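Local coordinates for protein chitooligosaccharide oxidase (Gibberella zeae, PDB 6Y0R) that oxidises the C1 hydroxyl of chitooligosaccharides to the lactone, passing the electrons through a bicovalently bound FAD to molecular oxygen and releasing hydrogen peroxide, at residues A[269-274]-A[370-375]. Residues are numbered along the deposited sequence; the frame is centred on the assembly and turned at random.
Sequences MGVSKN and HSWWLQ
Met269 meets Gln375 through its carbonyl: Met269 O receives a CA-H...O contact from Gln375 CA at 3.2 Å. Gly270 faces Gln375 as a non-hydrogen-bonded pair, and its CA approaches Leu374 O. Val271 and Leu374 form a hydrogen-bonded antiparallel pair, Val271 N to Leu374 O and Leu374 N to Val271 O, each 2.9 Å. On the sheet face that packs against helix 351-367, the side chains of Val271 and Leu374 lie alongside each other, with Val271 CG2 3.7 Å from Leu374 CD1. Ser272 lays its CA over the face of the six-membered ring of Trp372, a CH-pi contact 4.0 Å from the centroid. Past Ser272, a water accepts from Lys273 N and donates to Trp372 O, linking the two backbones. The Lys273 chain slants across the indole, Lys273 CG coming 3.5 Å from Trp372 NE1, whose hydrogen goes to Gly365 O. The chain bends at chi3 (-70°), which sets CE near His370 O; Lys273 NZ donates to His370 O at 3.0 Å from above the carbonyl plane, with Ser368 O a second acceptor. The pair joins the middle strand, 265-272, of a seven-stranded antiparallel sheet to its neighbour 371-378, backed by helices 351-367 and 420-433. The other face bears Trp373, stacked on Tyr408, and Gln375, whose side chain lies about 7 Å from the bound FAD. Such a helix-backed sheet facing the flavin is characteristic of the substrate domain of berberine-bridge-type oxidases.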
ATOM      1  N   MET A 269      -8.062  14.799   0.542  1.00 14.84           N
ATOM      2  CA  MET A 269      -9.348  15.214   1.075  1.00 14.81           C
ATOM      3  C   MET A 269      -9.929  14.034   1.851  1.00 16.39           C
ATOM      4  O   MET A 269     -10.089  12.951   1.243  1.00 17.17           O
ATOM      5  CB  MET A 269     -10.292  15.632  -0.041  1.00 16.75           C
ATOM      6  CG  MET A 269     -11.633  16.097   0.486  1.00 18.84           C
ATOM      7  SD  MET A 269     -11.636  17.729   1.229  1.00 20.52           S
ATOM      8  CE  MET A 269     -11.141  18.760  -0.145  1.00 18.52           C
ATOM      9  N   GLY A 270     -10.216  14.218   3.138  1.00 16.65           N
ATOM     10  CA  GLY A 270     -10.919  13.192   3.918  1.00 17.31           C
ATOM     11  C   GLY A 270     -12.413  13.491   3.955  1.00 19.37           C
ATOM     12  O   GLY A 270     -12.792  14.698   3.978  1.00 18.26           O
ATOM     13  N   VAL A 271     -13.273  12.466   3.872  1.00 17.67           N
ATOM     14  CA  VAL A 271     -14.748  12.654   3.849  1.00 17.31           C
ATOM     15  C   VAL A 271     -15.330  11.593   4.767  1.00 18.82           C
ATOM     16  O   VAL A 271     -14.911  10.440   4.665  1.00 18.28           O
ATOM     17  CB  VAL A 271     -15.335  12.561   2.436  1.00 17.47           C
ATOM     18  CG1 VAL A 271     -16.808  12.930   2.473  1.00 19.96           C
ATOM     19  CG2 VAL A 271     -14.574  13.431   1.402  1.00 18.43           C
ATOM     20  N   SER A 272     -16.258  11.966   5.626  1.00 18.53           N
ATOM     21  CA  SER A 272     -17.057  11.002   6.418  1.00 19.51           C
ATOM     22  C   SER A 272     -18.396  11.670   6.702  1.00 21.45           C
ATOM     23  O   SER A 272     -18.645  12.746   6.157  1.00 20.15           O
ATOM     24  CB  SER A 272     -16.366  10.666   7.685  1.00 20.79           C
ATOM     25  OG  SER A 272     -16.361  11.787   8.569  1.00 23.02           O
ATOM     26  N   LYS A 273     -19.249  11.023   7.497  1.00 22.78           N
ATOM     27  CA  LYS A 273     -20.491  11.683   7.928  1.00 23.87           C
ATOM     28  C   LYS A 273     -20.192  12.991   8.668  1.00 25.56           C
ATOM     29  O   LYS A 273     -21.098  13.828   8.669  1.00 29.12           O
ATOM     30  CB  LYS A 273     -21.284  10.726   8.803  1.00 23.77           C
ATOM     31  CG  LYS A 273     -22.005   9.686   7.990  1.00 26.48           C
ATOM     32  CD  LYS A 273     -22.800   8.763   8.871  1.00 28.02           C
ATOM     33  CE  LYS A 273     -21.956   7.847   9.713  1.00 30.92           C
ATOM     34  NZ  LYS A 273     -22.825   6.915  10.483  1.00 31.92           N
ATOM     35  N   ASN A 274     -19.010  13.160   9.245  1.00 22.89           N
ATOM     36  CA  ASN A 274     -18.595  14.370  10.004  1.00 26.45           C
ATOM     37  C   ASN A 274     -18.246  15.517   9.036  1.00 26.68           C
ATOM     38  O   ASN A 274     -18.021  16.637   9.537  1.00 29.34           O
ATOM     39  CB  ASN A 274     -17.398  14.109  10.925  1.00 31.32           C
ATOM     40  CG  ASN A 274     -17.681  13.106  12.028  1.00 42.95           C
ATOM     41  OD1 ASN A 274     -16.897  12.184  12.267  1.00 51.21           O
ATOM     42  ND2 ASN A 274     -18.814  13.258  12.686  1.00 43.32           N
ATOM     43  N   HIS A 370     -23.344   3.053   9.268  1.00 25.23           N
ATOM     44  CA  HIS A 370     -21.946   2.549   9.185  1.00 26.51           C
ATOM     45  C   HIS A 370     -20.949   3.656   9.506  1.00 26.53           C
ATOM     46  O   HIS A 370     -21.223   4.784   9.090  1.00 26.90           O
ATOM     47  CB  HIS A 370     -21.690   2.000   7.805  1.00 26.15           C
ATOM     48  CG  HIS A 370     -22.345   0.687   7.581  1.00 30.00           C
ATOM     49  ND1 HIS A 370     -23.701   0.491   7.781  1.00 38.97           N
ATOM     50  CD2 HIS A 370     -21.863  -0.479   7.125  1.00 30.36           C
ATOM     51  CE1 HIS A 370     -24.012  -0.745   7.466  1.00 32.70           C
ATOM     52  NE2 HIS A 370     -22.912  -1.355   7.050  1.00 36.66           N
ATOM     53  N   SER A 371     -19.836   3.337  10.176  1.00 27.44           N
ATOM     54  CA  SER A 371     -18.716   4.286  10.406  1.00 27.41           C
ATOM     55  C   SER A 371     -17.782   4.195   9.187  1.00 26.64           C
ATOM     56  O   SER A 371     -16.815   3.416   9.193  1.00 27.92           O
ATOM     57  CB  SER A 371     -18.014   4.110  11.718  1.00 37.00           C
ATOM     58  OG  SER A 371     -17.715   2.764  11.957  1.00 46.23           O
ATOM     59  N   TRP A 372     -18.230   4.790   8.108  1.00 23.21           N
ATOM     60  CA  TRP A 372     -17.479   4.771   6.830  1.00 20.40           C
ATOM     61  C   TRP A 372     -16.605   6.023   6.738  1.00 20.65           C
ATOM     62  O   TRP A 372     -16.879   7.018   7.390  1.00 20.65           O
ATOM     63  CB  TRP A 372     -18.424   4.638   5.645  1.00 20.80           C
ATOM     64  CG  TRP A 372     -19.338   5.803   5.477  1.00 21.78           C
ATOM     65  CD1 TRP A 372     -20.604   5.929   5.972  1.00 22.96           C
ATOM     66  CD2 TRP A 372     -19.069   7.020   4.761  1.00 21.19           C
ATOM     67  NE1 TRP A 372     -21.115   7.164   5.659  1.00 24.58           N
ATOM     68  CE2 TRP A 372     -20.196   7.849   4.905  1.00 23.58           C
ATOM     69  CE3 TRP A 372     -17.966   7.519   4.067  1.00 21.62           C
ATOM     70  CZ2 TRP A 372     -20.270   9.124   4.343  1.00 24.55           C
ATOM     71  CZ3 TRP A 372     -18.044   8.773   3.504  1.00 23.05           C
ATOM     72  CH2 TRP A 372     -19.163   9.578   3.661  1.00 24.00           C
ATOM     73  N   TRP A 373     -15.535   5.966   5.949  1.00 19.18           N
ATOM     74  CA  TRP A 373     -14.788   7.210   5.615  1.00 17.58           C
ATOM     75  C   TRP A 373     -14.106   6.986   4.277  1.00 16.91           C
ATOM     76  O   TRP A 373     -14.011   5.833   3.810  1.00 16.90           O
ATOM     77  CB  TRP A 373     -13.755   7.627   6.659  1.00 17.44           C
ATOM     78  CG  TRP A 373     -12.766   6.585   7.055  1.00 18.34           C
ATOM     79  CD1 TRP A 373     -12.866   5.747   8.120  1.00 22.80           C
ATOM     80  CD2 TRP A 373     -11.502   6.284   6.429  1.00 18.81           C
ATOM     81  NE1 TRP A 373     -11.764   4.944   8.200  1.00 21.08           N
ATOM     82  CE2 TRP A 373     -10.916   5.239   7.164  1.00 19.54           C
ATOM     83  CE3 TRP A 373     -10.867   6.714   5.268  1.00 21.27           C
ATOM     84  CZ2 TRP A 373      -9.678   4.683   6.842  1.00 21.67           C
ATOM     85  CZ3 TRP A 373      -9.656   6.140   4.915  1.00 21.17           C
ATOM     86  CH2 TRP A 373      -9.082   5.120   5.686  1.00 20.89           C
ATOM     87  N   LEU A 374     -13.628   8.057   3.658  1.00 15.64           N
ATOM     88  CA  LEU A 374     -12.866   7.900   2.404  1.00 17.07           C
ATOM     89  C   LEU A 374     -11.824   9.000   2.353  1.00 15.32           C
ATOM     90  O   LEU A 374     -11.932   9.978   3.096  1.00 15.35           O
ATOM     91  CB  LEU A 374     -13.776   7.898   1.187  1.00 19.25           C
ATOM     92  CG  LEU A 374     -14.532   9.193   0.933  1.00 19.65           C
ATOM     93  CD1 LEU A 374     -13.729  10.116   0.025  1.00 19.20           C
ATOM     94  CD2 LEU A 374     -15.891   8.883   0.320  1.00 22.65           C
ATOM     95  N   GLN A 375     -10.798   8.749   1.555  1.00 16.11           N
ATOM     96  CA  GLN A 375      -9.772   9.757   1.258  1.00 17.66           C
ATOM     97  C   GLN A 375      -9.734   9.914  -0.250  1.00 16.90           C
ATOM     98  O   GLN A 375      -9.915   8.931  -1.004  1.00 18.69           O
ATOM     99  CB  GLN A 375      -8.384   9.390   1.788  1.00 19.68           C
ATOM    100  CG  GLN A 375      -8.284   9.164   3.274  1.00 23.99           C
ATOM    101  CD  GLN A 375      -7.036   8.352   3.552  1.00 28.70           C
ATOM    102  OE1 GLN A 375      -6.665   7.443   2.796  1.00 30.55           O
ATOM    103  NE2 GLN A 375      -6.359   8.701   4.625  1.00 32.11           N
TER
HETATM  104  O   HOH W   1     -18.972   8.346   8.485  1.00 22.74           O